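Local coordinates for protein 2,3-bisphosphoglycerate-independent phosphoglycerate mutase (Pyrococcus horikoshii, PDB 2ZKT) that probably interconverts 2-phosphoglycerate and 3-phosphoglycerate in glycolysis, as a metal-dependent mutase of the alkaline phosphatase superfamily, at residues D346-C351 against N355-P360. Sequence-based numbering, arbitrary orientation.
With ZN (zinc ion), chain G; ZN (zinc ion), chain H.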
loop_
_atom_site.group_PDB
_atom_site.type_symbol
_atom_site.label_atom_id
_atom_site.label_comp_id
_atom_site.label_asym_id
_atom_site.label_seq_id
_atom_site.Cartn_x
_atom_site.Cartn_y
_atom_site.Cartn_z
ATOM N N ASP B 346 14.266 12.836 -1.488
ATOM C CA ASP B 346 15.185 13.877 -1.938
ATOM C C ASP B 346 14.770 14.436 -3.308
ATOM O O ASP B 346 15.234 15.480 -3.755
ATOM C CB ASP B 346 16.600 13.288 -2.002
ATOM C CG ASP B 346 16.602 12.050 -2.892
ATOM O OD1 ASP B 346 15.624 11.299 -2.831
ATOM O OD2 ASP B 346 17.575 11.844 -3.616
ATOM N N HIS B 347 13.882 13.677 -3.993
ATOM C CA HIS B 347 13.371 14.140 -5.283
ATOM C C HIS B 347 12.347 13.157 -5.877
ATOM O O HIS B 347 12.101 12.074 -5.354
ATOM C CB HIS B 347 14.559 14.318 -6.238
ATOM C CG HIS B 347 15.221 12.985 -6.487
ATOM N ND1 HIS B 347 14.651 11.999 -7.227
ATOM C CD2 HIS B 347 16.483 12.551 -6.064
ATOM C CE1 HIS B 347 15.553 10.997 -7.251
ATOM N NE2 HIS B 347 16.659 11.299 -6.561
ATOM N N SER B 348 11.707 13.589 -6.985
ATOM C CA SER B 348 10.776 12.704 -7.690
ATOM C C SER B 348 11.487 11.900 -8.783
ATOM O O SER B 348 12.392 12.383 -9.457
ATOM C CB SER B 348 9.684 13.568 -8.327
ATOM O OG SER B 348 8.774 13.982 -7.301
ATOM N N THR B 349 11.064 10.649 -8.960
ATOM C CA THR B 349 11.601 9.801 -10.020
ATOM C C THR B 349 10.429 9.030 -10.583
ATOM O O THR B 349 10.234 7.859 -10.265
ATOM C CB THR B 349 12.656 8.804 -9.508
ATOM O OG1 THR B 349 13.756 9.529 -8.933
ATOM C CG2 THR B 349 13.186 7.949 -10.676
ATOM N N PRO B 350 9.617 9.691 -11.420
ATOM C CA PRO B 350 8.429 9.086 -12.050
ATOM C C PRO B 350 8.804 7.870 -12.900
ATOM O O PRO B 350 9.816 7.888 -13.609
ATOM C CB PRO B 350 7.871 10.228 -12.915
ATOM C CG PRO B 350 8.438 11.480 -12.300
ATOM C CD PRO B 350 9.831 11.069 -11.908
ATOM N N CYS B 351 7.996 6.816 -12.824
ATOM C CA CYS B 351 8.254 5.617 -13.615
ATOM C C CYS B 351 8.138 5.958 -15.112
ATOM O O CYS B 351 8.927 5.473 -15.928
ATOM C CB CYS B 351 7.259 4.513 -13.229
ATOM S SG CYS B 351 7.547 3.812 -11.567
ATOM N N ASN B 355 13.753 8.621 -14.757
ATOM C CA ASN B 355 14.842 9.472 -14.296
ATOM C C ASN B 355 14.233 10.534 -13.387
ATOM O O ASN B 355 13.011 10.658 -13.306
ATOM C CB ASN B 355 15.545 10.143 -15.480
ATOM C CG ASN B 355 17.027 10.371 -15.219
ATOM O OD1 ASN B 355 17.422 10.924 -14.179
ATOM N ND2 ASN B 355 17.861 9.946 -16.168
ATOM N N HIS B 356 15.084 11.296 -12.703
ATOM C CA HIS B 356 14.622 12.343 -11.794
ATOM C C HIS B 356 13.784 13.390 -12.528
ATOM O O HIS B 356 14.123 13.800 -13.642
ATOM C CB HIS B 356 15.818 13.047 -11.147
ATOM C CG HIS B 356 16.724 12.134 -10.377
ATOM N ND1 HIS B 356 17.755 12.605 -9.579
ATOM C CD2 HIS B 356 16.765 10.778 -10.287
ATOM C CE1 HIS B 356 18.392 11.577 -9.033
ATOM N NE2 HIS B 356 17.810 10.460 -9.446
ATOM N N SER B 357 12.694 13.823 -11.895
ATOM C CA SER B 357 11.825 14.848 -12.471
ATOM C C SER B 357 11.875 16.051 -11.534
ATOM O O SER B 357 12.485 15.994 -10.459
ATOM C CB SER B 357 10.375 14.360 -12.547
ATOM O OG SER B 357 9.798 14.321 -11.243
ATOM N N GLY B 358 11.222 17.135 -11.948
ATOM C CA GLY B 358 11.183 18.340 -11.141
ATOM C C GLY B 358 9.928 18.399 -10.275
ATOM O O GLY B 358 9.749 19.350 -9.506
ATOM N N ASP B 359 9.060 17.393 -10.400
ATOM C CA ASP B 359 7.832 17.333 -9.600
ATOM C C ASP B 359 8.177 17.437 -8.102
ATOM O O ASP B 359 9.084 16.761 -7.624
ATOM C CB ASP B 359 7.085 16.013 -9.853
ATOM C CG ASP B 359 6.706 15.824 -11.312
ATOM O OD1 ASP B 359 5.827 16.572 -11.807
ATOM O OD2 ASP B 359 7.295 14.930 -11.967
ATOM N N PRO B 360 7.456 18.294 -7.355
ATOM C CA PRO B 360 7.706 18.465 -5.915
ATOM C C PRO B 360 7.523 17.112 -5.222
ATOM O O PRO B 360 6.930 16.203 -5.790
ATOM C CB PRO B 360 6.654 19.513 -5.495
ATOM C CG PRO B 360 5.519 19.282 -6.494
ATOM C CD PRO B 360 6.281 19.084 -7.794
HETATM ZN ZN ZN G . 18.207 10.194 -5.035
HETATM ZN ZN ZN H . 18.048 8.219 -9.112
HETATM O O HOH W 1 11.991 16.241 -7.861
#
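The rings of His347 and His356 stack face to face, centroids 3.5 Å apart and planes at 27°, each imidazole bound to its own zinc. From its CB, 3.9 Å from Ser348 O, His356 can be followed outward: CG lies against CE1 of His347, CD2 is 3.3 Å from that same CE1 and near Thr349 OG1, itself hydrogen-bonded to Asp305, ND1 is hydrogen-bonded to the carbonyl of Ala58, CE1 sits 3.0 Å from His347 NE2, and NE2 binds zinc at 2.3 Å beside Asp305 and His309. Histidine suits both places, offering a flat face for stacking and a nitrogen for metal. His347 NE2 takes the other zinc with Asp346, Asp13 and Ser60; the loop between strands 339-344 and 361-366 thus supplies three ligands of the paired metal centre characteristic of the alkaline phosphatase superfamily. A chi1 of 64° sets His347 CG between backbone N and carbonyl carbon, bringing ND1 above the Ser348 carbonyl plane, where it donates to O; Ser357 N reaches that oxygen from the opposite face, at 2.8 Å. Ser348 CB packs 3.0 Å from Ser357 OG, which suits a small residue, and its OG donates to Asp359 O (2.8 Å); an alanine here would probably cost that carbonyl its hydroxyl donor. Pro350 lays CG and CD against Ser357, whose OG donates to Asp359 OD2, itself salt-bridged to Arg18.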